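Mevalonate diphosphate decarboxylase (Legionella pneumophila, PDB 3LTO) probably catalyses the ATP-dependent decarboxylation of mevalonate diphosphate to isopentenyl diphosphate, a step of isoprenoid lipid biosynthesis. Local coordinates at residues A[18-22]-A[23-27]; A[215-218]-A[219-223]; A[255-258]-A[259-262]; A[300-303]-A[304-308]. One frame throughout, in Å; residues are numbered along the deposited sequence.

Interaction 1: A[18-22]-A[23-27]; sequences GKKDE and NSNLP. With SO4 (sulfate ion), chain D.
Asp-21 and the backbone of Asn-23 and Ser-24 form the tight part of this loop. The carboxylate oxygen Asp-21 OD2 receives Ser-24 N at 2.9 Å on its anti lone pair, in a nearly straight bond (166°). Asn-23 N comes to the same oxygen at 3.0 Å from above the carboxylate plane. With CG swung beside its own carbonyl carbon (chi1 -173°), Asp-21 folds its acid over the turn it holds. The main chain closes the turn as well: Asp-21 N donates to Leu-26 O at 2.8 Å, and Asn-25 N to Asp-21 O at 3.0 Å from above the carbonyl plane. The side-chain bond from Asp-21 to Asn-23 N makes an Asx turn, and Ser-24 OG accepting from Leu-26 N adds an ST turn; the loop lies between strands 2-12 and 31-47 of the N-terminal domain. Across to Asn-25 the hold of Lys-20 is looser: its extended chain runs alongside, with a weak bond from NZ to Asn-25 OD1 (3.2 Å), and one water joins Lys-20 NZ to Asn-25 ND2. Lys-20 NZ binds O4 of a sulfate, probably from the crystallisation liquor, at 2.8 Å; Tyr-16, Arg-144 and Gly-148 also grip this ion, a position consistent with the substrate-diphosphate site of related decarboxylases. Glu-22 extends into solvent. Asn-23, also exposed, packs on Glu-187 of the second subunit.

Interaction 2: A[215-218]-A[219-223]; sequences NLKL and LLNAF
Leu-216 and Leu-220, one helical turn apart, supply the apolar part of the contact. Their side chains run alongside each other in the same direction, and CD1 of Leu-216 meets CD2 of Leu-220 at 3.8 Å. A chi1 of 175° carries the Leu-216 branch forward to its neighbour. Leu-219 turns to another flank, where its CD2 lies at the edge of the Phe-223 ring, in the ring plane. Backbone hydrogen bonds form the second group, the i to i+4 ladder in the second half of helix 208-224. Leu-219 N reaches Asn-215 O at 2.8 Å, Leu-220 N reaches Leu-216 O at 2.9 Å, and Ala-222 N reaches Leu-218 O at 2.8 Å. Polar side chains make the third group. Asn-221 lies beside Lys-217, its ND2 3.7 Å from Lys-217 CG; the amide also comes close to Lys-217 O, but at an angle too poor for a hydrogen bond. Asn-215 instead bonds to Glu-238 on helix 228-247. One flank of the helix packs on helix 228-247, with Leu-219, Ala-222 and Phe-223 against Ile-231; another meets the second subunit, with Leu-216 on its Gly-310 and Lys-217 on its Asp-306. The side chains meet each other by dispersion, and the directional bonding across this turn lies in the main chain.

Interaction 3: A[255-258]-A[259-262]; sequences YITD and NTLH
Thr-257 and Thr-260 meet at the start of helix 258-274, their side chains crossing at about a right angle. Thr-257 N donates to Thr-260 OG1 at 3.0 Å in a fairly straight bond (163°). The two threonines form a capping box, with Thr-257 at the N-cap; separately, Asn-259 N gives a weak bond to Thr-257 OG1, also at 3.0 Å. Asn-259 N, which has no helical acceptor, thus gains a weak one, and the cap's own N-H is tied to the first turn. The first helical bond follows at once, Leu-261 N to Thr-257 O at 2.9 Å, the donor lying almost in line with the carbonyl. Asp-258 O does two things: it accepts from His-262 N at 3.0 Å, and it sits over one face of the His-262 imidazole, 3.0 Å from CG. The histidine folds back over this carbonyl because its CG stands beside the backbone N (chi1 -64°). Farther out, Ile-256 CG2 touches Leu-261 CD2 at 3.7 Å, an apolar contact that ties the incoming loop to the first turn. A water then joins Thr-260 OG1, which donates to it, to Tyr-255 O, to which it donates. This gives the threonine hydroxyl both an incoming and an outgoing bond. The tyrosine itself is placed by a hydroxyl bond to Ile-190 O and an edge-to-face contact with Phe-246 of helix 228-247. Beyond these, Tyr-312 bonds to Asn-259 O, Thr-260 packs on Ile-183 just past strand 177-182, and Ile-256 rests on Met-282, which follows strand 279-281.

Interaction 4: A[300-303]-A[304-308]; sequences ARQF and KSDHL
Phe-303 and His-307 set their rings nearly parallel (planes 29° apart) but slid past one another, with centroids 5.2 Å apart and little overlap. The histidine's methylene makes the contact over the face: His-307 CB stands 4.2 Å from the Phe-303 ring centroid, a CH-pi contact displaced toward the rim. A chi1 near 180° lays the Phe-303 ring along the following turn, where both His-307 and Leu-308 can reach it. Leu-308 comes to another part of the ring, the two side chains slanting across each other, with CD1 3.5 Å from Phe-303 CE1. These residues line the inner flank of helix 297-308, which packs against helix 258-274 and the antiparallel sheet of the C-terminal domain: Phe-303 meets Phe-270 edge to face and also touches Tyr-292, while Leu-308 reaches Ile-181. Near its end the helix widens into a pi-type turn over 304-308. His-307 ND1 is buried here without a polar partner in the model. On the outer flank Ser-305 turns its hydroxyl back on the preceding turn. Arg-301 O receives Ser-305 OG at 2.7 Å and Ser-305 N at 2.9 Å from opposite faces of its carbonyl plane, so two bonds hold this acceptor. The amide of Gln-302 and the carboxylate of Asp-306 are set almost perpendicular (85°), with Gln-302 CG 3.6 Å from Asp-306 OD2; the Gln-302 amide oxygen is taken by Lys-274.

How the interactions relate
All four contacts are partly buried. Interaction 1, in the N-terminal domain, is mostly an exposed polar loop, held by a carboxylate over a turn and open on one side to a bound anion. The other three lie in the C-terminal domain, on or at the start of helices. Helix 258-274, capped in interaction 3, is the one on which the buried flank of Phe-303 and Leu-308 in interaction 4 packs; their centres are about 18 Å apart. Interaction 2 is likewise within a helix and buries Leu-216 and Leu-219, but its side chains meet mainly through leucines, where interaction 4 uses aromatic rings. Interactions 1 and 2 both touch the second subunit.

Interaction 1: A[18-22]-A[23-27]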
loop_
_atom_site.group_PDB
_atom_site.type_symbol
_atom_site.label_atom_id
_atom_site.label_comp_id
_atom_site.label_asym_id
_atom_site.label_seq_id
_atom_site.Cartn_x
_atom_site.Cartn_y
_atom_site.Cartn_z
ATOM N N GLY A 18 -7.154 4.516 14.123
ATOM C CA GLY A 18 -8.155 3.581 13.657
ATOM C C GLY A 18 -9.059 4.157 12.586
ATOM O O GLY A 18 -10.090 3.574 12.257
ATOM N N LYS A 19 -8.688 5.313 12.049
ATOM C CA LYS A 19 -9.480 5.936 11.001
ATOM C C LYS A 19 -9.048 5.239 9.712
ATOM O O LYS A 19 -7.954 5.475 9.205
ATOM C CB LYS A 19 -9.188 7.441 10.941
ATOM C CG LYS A 19 -10.192 8.242 10.120
ATOM C CD LYS A 19 -10.059 9.735 10.367
ATOM C CE LYS A 19 -10.865 10.523 9.346
ATOM N NZ LYS A 19 -10.421 10.227 7.939
ATOM N N LYS A 20 -9.904 4.370 9.188
ATOM C CA LYS A 20 -9.567 3.625 7.979
ATOM C C LYS A 20 -10.746 3.463 7.031
ATOM O O LYS A 20 -11.899 3.632 7.424
ATOM C CB LYS A 20 -9.036 2.244 8.372
ATOM C CG LYS A 20 -10.040 1.423 9.174
ATOM C CD LYS A 20 -9.467 0.086 9.614
ATOM C CE LYS A 20 -10.510 -0.732 10.368
ATOM N NZ LYS A 20 -9.957 -2.008 10.916
ATOM N N ASP A 21 -10.445 3.121 5.783
ATOM C CA ASP A 21 -11.467 2.925 4.761
ATOM C C ASP A 21 -12.243 1.639 5.042
ATOM O O ASP A 21 -11.661 0.585 5.297
ATOM C CB ASP A 21 -10.820 2.845 3.377
ATOM C CG ASP A 21 -11.843 2.815 2.259
ATOM O OD1 ASP A 21 -12.338 3.900 1.878
ATOM O OD2 ASP A 21 -12.155 1.705 1.774
ATOM N N GLU A 22 -13.563 1.734 4.969
ATOM C CA GLU A 22 -14.441 0.604 5.240
ATOM C C GLU A 22 -14.260 -0.618 4.342
ATOM O O GLU A 22 -14.470 -1.748 4.782
ATOM C CB GLU A 22 -15.894 1.076 5.163
ATOM C CG GLU A 22 -16.916 0.031 5.546
ATOM C CD GLU A 22 -18.314 0.609 5.625
ATOM O OE1 GLU A 22 -18.836 1.058 4.578
ATOM O OE2 GLU A 22 -18.886 0.622 6.737
ATOM N N ASN A 23 -13.855 -0.400 3.095
ATOM C CA ASN A 23 -13.704 -1.501 2.151
ATOM C C ASN A 23 -12.290 -1.991 1.847
ATOM O O ASN A 23 -12.076 -3.195 1.667
ATOM C CB ASN A 23 -14.401 -1.128 0.846
ATOM C CG ASN A 23 -15.890 -0.942 1.026
ATOM O OD1 ASN A 23 -16.488 -0.034 0.445
ATOM N ND2 ASN A 23 -16.504 -1.811 1.828
ATOM N N SER A 24 -11.336 -1.068 1.773
ATOM C CA SER A 24 -9.946 -1.418 1.475
ATOM C C SER A 24 -9.154 -1.661 2.751
ATOM O O SER A 24 -8.098 -2.290 2.725
ATOM C CB SER A 24 -9.277 -0.292 0.694
ATOM O OG SER A 24 -9.151 0.870 1.499
ATOM N N ASN A 25 -9.678 -1.142 3.857
ATOM C CA ASN A 25 -9.068 -1.250 5.179
ATOM C C ASN A 25 -7.749 -0.480 5.273
ATOM O O ASN A 25 -6.967 -0.674 6.205
ATOM C CB ASN A 25 -8.853 -2.716 5.565
ATOM C CG ASN A 25 -8.808 -2.920 7.080
ATOM O OD1 ASN A 25 -9.722 -2.511 7.798
ATOM N ND2 ASN A 25 -7.750 -3.561 7.566
ATOM N N LEU A 26 -7.516 0.399 4.307
ATOM C CA LEU A 26 -6.309 1.221 4.284
ATOM C C LEU A 26 -6.531 2.423 5.210
ATOM O O LEU A 26 -7.646 2.927 5.317
ATOM C CB LEU A 26 -6.041 1.711 2.859
ATOM C CG LEU A 26 -5.757 0.633 1.810
ATOM C CD1 LEU A 26 -5.918 1.215 0.410
ATOM C CD2 LEU A 26 -4.353 0.084 2.014
ATOM N N PRO A 27 -5.473 2.891 5.892
ATOM C CA PRO A 27 -5.615 4.039 6.798
ATOM C C PRO A 27 -5.936 5.321 6.042
ATOM O O PRO A 27 -5.418 5.546 4.951
ATOM C CB PRO A 27 -4.255 4.101 7.494
ATOM C CG PRO A 27 -3.309 3.584 6.425
ATOM C CD PRO A 27 -4.077 2.411 5.852
HETATM S S SO4 D . -7.880 -1.086 13.731
HETATM O O1 SO4 D . -7.307 -0.963 12.384
HETATM O O2 SO4 D . -7.103 -2.049 14.525
HETATM O O3 SO4 D . -7.849 0.227 14.395
HETATM O O4 SO4 D . -9.277 -1.545 13.631
HETATM O O HOH W 1 -8.414 -4.194 10.408
#

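Interaction 2: A[215-218]-A[219-223]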
loop_
_atom_site.group_PDB
_atom_site.type_symbol
_atom_site.label_atom_id
_atom_site.label_comp_id
_atom_site.label_asym_id
_atom_site.label_seq_id
_atom_site.Cartn_x
_atom_site.Cartn_y
_atom_site.Cartn_z
ATOM N N ASN A 215 0.411 17.816 9.307
ATOM C CA ASN A 215 1.314 17.789 10.452
ATOM C C ASN A 215 2.495 16.870 10.196
ATOM O O ASN A 215 3.603 17.130 10.664
ATOM C CB ASN A 215 0.584 17.331 11.713
ATOM C CG ASN A 215 -0.445 18.332 12.179
ATOM O OD1 ASN A 215 -0.276 19.539 11.994
ATOM N ND2 ASN A 215 -1.511 17.844 12.805
ATOM N N LEU A 216 2.249 15.793 9.456
ATOM C CA LEU A 216 3.293 14.831 9.127
ATOM C C LEU A 216 4.359 15.477 8.249
ATOM O O LEU A 216 5.554 15.266 8.449
ATOM C CB LEU A 216 2.690 13.627 8.403
ATOM C CG LEU A 216 3.666 12.564 7.885
ATOM C CD1 LEU A 216 4.588 12.085 9.016
ATOM C CD2 LEU A 216 2.868 11.392 7.297
ATOM N N LYS A 217 3.916 16.259 7.272
ATOM C CA LYS A 217 4.838 16.943 6.376
ATOM C C LYS A 217 5.698 17.902 7.186
ATOM O O LYS A 217 6.905 17.990 6.973
ATOM C CB LYS A 217 4.077 17.725 5.299
ATOM C CG LYS A 217 4.973 18.671 4.498
ATOM C CD LYS A 217 4.172 19.624 3.614
ATOM C CE LYS A 217 3.777 18.979 2.299
ATOM N NZ LYS A 217 4.959 18.725 1.421
ATOM N N LEU A 218 5.079 18.617 8.122
ATOM C CA LEU A 218 5.819 19.565 8.954
ATOM C C LEU A 218 6.785 18.838 9.888
ATOM O O LEU A 218 7.946 19.227 10.032
ATOM C CB LEU A 218 4.850 20.426 9.775
ATOM C CG LEU A 218 3.971 21.405 8.987
ATOM C CD1 LEU A 218 2.978 22.078 9.920
ATOM C CD2 LEU A 218 4.850 22.443 8.310
ATOM N N LEU A 219 6.297 17.775 10.516
ATOM C CA LEU A 219 7.111 16.992 11.437
ATOM C C LEU A 219 8.345 16.410 10.738
ATOM O O LEU A 219 9.471 16.537 11.233
ATOM C CB LEU A 219 6.271 15.866 12.035
ATOM C CG LEU A 219 6.948 15.028 13.116
ATOM C CD1 LEU A 219 7.459 15.940 14.242
ATOM C CD2 LEU A 219 5.956 13.998 13.652
ATOM N N LEU A 220 8.135 15.771 9.590
ATOM C CA LEU A 220 9.243 15.187 8.842
ATOM C C LEU A 220 10.280 16.262 8.522
ATOM O O LEU A 220 11.481 16.019 8.626
ATOM C CB LEU A 220 8.730 14.533 7.558
ATOM C CG LEU A 220 8.680 13.000 7.473
ATOM C CD1 LEU A 220 8.579 12.388 8.843
ATOM C CD2 LEU A 220 7.504 12.577 6.599
ATOM N N ASN A 221 9.813 17.450 8.143
ATOM C CA ASN A 221 10.719 18.555 7.843
ATOM C C ASN A 221 11.437 18.984 9.117
ATOM O O ASN A 221 12.586 19.418 9.072
ATOM C CB ASN A 221 9.964 19.762 7.265
ATOM C CG ASN A 221 9.537 19.553 5.819
ATOM O OD1 ASN A 221 10.315 19.063 4.993
ATOM N ND2 ASN A 221 8.306 19.939 5.503
ATOM N N ALA A 222 10.754 18.868 10.252
ATOM C CA ALA A 222 11.346 19.241 11.537
ATOM C C ALA A 222 12.492 18.280 11.832
ATOM O O ALA A 222 13.575 18.700 12.240
ATOM C CB ALA A 222 10.301 19.176 12.650
ATOM N N PHE A 223 12.248 16.989 11.615
ATOM C CA PHE A 223 13.269 15.975 11.837
ATOM C C PHE A 223 14.506 16.248 10.973
ATOM O O PHE A 223 15.626 16.294 11.481
ATOM C CB PHE A 223 12.702 14.585 11.529
ATOM C CG PHE A 223 11.967 13.961 12.687
ATOM C CD1 PHE A 223 12.670 13.364 13.732
ATOM C CD2 PHE A 223 10.577 13.987 12.746
ATOM C CE1 PHE A 223 12.001 12.802 14.817
ATOM C CE2 PHE A 223 9.895 13.427 13.828
ATOM C CZ PHE A 223 10.611 12.833 14.867
#

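Interaction 3: A[255-258]-A[259-262]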
loop_
_atom_site.group_PDB
_atom_site.type_symbol
_atom_site.label_atom_id
_atom_site.label_comp_id
_atom_site.label_asym_id
_atom_site.label_seq_id
_atom_site.Cartn_x
_atom_site.Cartn_y
_atom_site.Cartn_z
ATOM N N TYR A 255 -10.219 12.215 28.470
ATOM C CA TYR A 255 -9.231 11.507 29.276
ATOM C C TYR A 255 -8.433 12.567 30.005
ATOM O O TYR A 255 -7.864 12.321 31.069
ATOM C CB TYR A 255 -8.282 10.699 28.391
ATOM C CG TYR A 255 -8.977 9.631 27.590
ATOM C CD1 TYR A 255 -9.473 8.483 28.209
ATOM C CD2 TYR A 255 -9.145 9.771 26.216
ATOM C CE1 TYR A 255 -10.115 7.499 27.476
ATOM C CE2 TYR A 255 -9.786 8.795 25.473
ATOM C CZ TYR A 255 -10.267 7.662 26.108
ATOM O OH TYR A 255 -10.896 6.702 25.371
ATOM N N ILE A 256 -8.390 13.753 29.409
ATOM C CA ILE A 256 -7.670 14.868 29.994
ATOM C C ILE A 256 -8.545 15.456 31.095
ATOM O O ILE A 256 -9.754 15.574 30.937
ATOM C CB ILE A 256 -7.368 15.950 28.928
ATOM C CG1 ILE A 256 -6.303 15.432 27.955
ATOM C CG2 ILE A 256 -6.930 17.265 29.603
ATOM C CD1 ILE A 256 -6.178 16.265 26.681
ATOM N N THR A 257 -7.932 15.788 32.220
ATOM C CA THR A 257 -8.654 16.379 33.335
ATOM C C THR A 257 -7.857 17.579 33.801
ATOM O O THR A 257 -6.801 17.881 33.244
ATOM C CB THR A 257 -8.756 15.424 34.535
ATOM O OG1 THR A 257 -7.452 15.265 35.111
ATOM C CG2 THR A 257 -9.308 14.068 34.106
ATOM N N ASP A 258 -8.356 18.245 34.839
ATOM C CA ASP A 258 -7.673 19.399 35.398
ATOM C C ASP A 258 -6.293 18.963 35.878
ATOM O O ASP A 258 -5.329 19.723 35.815
ATOM C CB ASP A 258 -8.489 19.993 36.555
ATOM C CG ASP A 258 -8.771 18.985 37.656
ATOM O OD1 ASP A 258 -9.022 17.801 37.342
ATOM O OD2 ASP A 258 -8.754 19.385 38.840
ATOM N N ASN A 259 -6.193 17.724 36.345
ATOM C CA ASN A 259 -4.908 17.226 36.812
ATOM C C ASN A 259 -3.939 17.170 35.626
ATOM O O ASN A 259 -2.787 17.607 35.721
ATOM C CB ASN A 259 -5.080 15.851 37.451
ATOM C CG ASN A 259 -3.811 15.356 38.112
ATOM O OD1 ASN A 259 -3.046 16.138 38.667
ATOM N ND2 ASN A 259 -3.588 14.050 38.069
ATOM N N THR A 260 -4.420 16.657 34.502
ATOM C CA THR A 260 -3.614 16.557 33.293
ATOM C C THR A 260 -3.187 17.943 32.828
ATOM O O THR A 260 -2.019 18.170 32.507
ATOM C CB THR A 260 -4.407 15.904 32.149
ATOM O OG1 THR A 260 -5.171 14.806 32.665
ATOM C CG2 THR A 260 -3.458 15.399 31.059
ATOM N N LEU A 261 -4.140 18.868 32.793
ATOM C CA LEU A 261 -3.862 20.229 32.350
ATOM C C LEU A 261 -2.794 20.917 33.196
ATOM O O LEU A 261 -1.990 21.695 32.687
ATOM C CB LEU A 261 -5.157 21.054 32.350
ATOM C CG LEU A 261 -6.243 20.562 31.382
ATOM C CD1 LEU A 261 -7.521 21.345 31.591
ATOM C CD2 LEU A 261 -5.750 20.710 29.931
ATOM N N HIS A 262 -2.777 20.620 34.487
ATOM C CA HIS A 262 -1.790 21.217 35.367
ATOM C C HIS A 262 -0.397 20.837 34.896
ATOM O O HIS A 262 0.451 21.702 34.705
ATOM C CB HIS A 262 -2.000 20.745 36.815
ATOM C CG HIS A 262 -3.307 21.179 37.404
ATOM N ND1 HIS A 262 -3.910 20.519 38.453
ATOM C CD2 HIS A 262 -4.125 22.213 37.088
ATOM C CE1 HIS A 262 -5.044 21.127 38.758
ATOM N NE2 HIS A 262 -5.197 22.156 37.945
HETATM O O HOH W 2 -5.172 12.627 31.187
HETATM O O HOH W 3 -6.728 12.999 36.935
#

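Interaction 4: A[300-303]-A[304-308]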
loop_
_atom_site.group_PDB
_atom_site.type_symbol
_atom_site.label_atom_id
_atom_site.label_comp_id
_atom_site.label_asym_id
_atom_site.label_seq_id
_atom_site.Cartn_x
_atom_site.Cartn_y
_atom_site.Cartn_z
ATOM N N ALA A 300 15.978 16.055 31.690
ATOM C CA ALA A 300 14.888 15.165 32.075
ATOM C C ALA A 300 14.855 14.946 33.582
ATOM O O ALA A 300 13.796 15.029 34.208
ATOM C CB ALA A 300 15.035 13.828 31.360
ATOM N N ARG A 301 16.014 14.648 34.162
ATOM C CA ARG A 301 16.094 14.426 35.599
ATOM C C ARG A 301 15.732 15.719 36.332
ATOM O O ARG A 301 15.099 15.693 37.388
ATOM C CB ARG A 301 17.503 13.961 35.988
ATOM C CG ARG A 301 17.688 13.685 37.476
ATOM C CD ARG A 301 19.081 13.119 37.790
ATOM N NE ARG A 301 19.409 13.234 39.214
ATOM C CZ ARG A 301 18.694 12.696 40.201
ATOM N NH1 ARG A 301 17.601 11.993 39.928
ATOM N NH2 ARG A 301 19.056 12.875 41.466
ATOM N N GLN A 302 16.119 16.853 35.760
ATOM C CA GLN A 302 15.814 18.145 36.369
ATOM C C GLN A 302 14.303 18.412 36.363
ATOM O O GLN A 302 13.748 18.924 37.330
ATOM C CB GLN A 302 16.556 19.263 35.624
ATOM C CG GLN A 302 16.246 20.671 36.115
ATOM C CD GLN A 302 16.986 21.747 35.328
ATOM O OE1 GLN A 302 16.787 22.944 35.554
ATOM N NE2 GLN A 302 17.846 21.326 34.404
ATOM N N PHE A 303 13.633 18.064 35.271
ATOM C CA PHE A 303 12.193 18.277 35.190
ATOM C C PHE A 303 11.431 17.305 36.103
ATOM O O PHE A 303 10.458 17.682 36.753
ATOM C CB PHE A 303 11.710 18.133 33.741
ATOM C CG PHE A 303 10.236 18.340 33.581
ATOM C CD1 PHE A 303 9.353 17.269 33.696
ATOM C CD2 PHE A 303 9.718 19.617 33.394
ATOM C CE1 PHE A 303 7.973 17.465 33.631
ATOM C CE2 PHE A 303 8.332 19.827 33.328
ATOM C CZ PHE A 303 7.461 18.746 33.448
ATOM N N LYS A 304 11.875 16.055 36.147
ATOM C CA LYS A 304 11.237 15.057 36.993
ATOM C C LYS A 304 11.370 15.492 38.449
ATOM O O LYS A 304 10.410 15.435 39.226
ATOM C CB LYS A 304 11.911 13.696 36.796
ATOM C CG LYS A 304 11.427 12.594 37.733
ATOM C CD LYS A 304 12.120 11.281 37.408
ATOM C CE LYS A 304 11.540 10.124 38.207
ATOM N NZ LYS A 304 11.991 8.785 37.689
ATOM N N SER A 305 12.571 15.929 38.809
ATOM C CA SER A 305 12.850 16.375 40.164
ATOM C C SER A 305 12.018 17.594 40.532
ATOM O O SER A 305 11.319 17.596 41.544
ATOM C CB SER A 305 14.339 16.725 40.316
ATOM O OG SER A 305 15.172 15.591 40.114
ATOM N N ASP A 306 12.085 18.624 39.697
ATOM C CA ASP A 306 11.375 19.864 39.974
ATOM C C ASP A 306 9.863 19.897 39.750
ATOM O O ASP A 306 9.184 20.753 40.320
ATOM C CB ASP A 306 12.014 21.033 39.204
ATOM C CG ASP A 306 13.458 21.283 39.602
ATOM O OD1 ASP A 306 13.859 20.885 40.715
ATOM O OD2 ASP A 306 14.197 21.893 38.803
ATOM N N HIS A 307 9.318 18.990 38.944
ATOM C CA HIS A 307 7.879 19.037 38.701
ATOM C C HIS A 307 7.078 17.736 38.728
ATOM O O HIS A 307 5.852 17.778 38.753
ATOM C CB HIS A 307 7.596 19.757 37.376
ATOM C CG HIS A 307 8.162 21.139 37.303
ATOM N ND1 HIS A 307 9.410 21.405 36.786
ATOM C CD2 HIS A 307 7.653 22.335 37.688
ATOM C CE1 HIS A 307 9.648 22.704 36.852
ATOM N NE2 HIS A 307 8.597 23.290 37.396
ATOM N N LEU A 308 7.745 16.589 38.727
ATOM C CA LEU A 308 7.037 15.306 38.735
ATOM C C LEU A 308 7.014 14.616 40.092
ATOM O O LEU A 308 5.965 14.167 40.556
ATOM C CB LEU A 308 7.653 14.371 37.695
ATOM C CG LEU A 308 6.980 14.264 36.324
ATOM C CD1 LEU A 308 6.190 15.518 36.002
ATOM C CD2 LEU A 308 8.047 13.993 35.276
#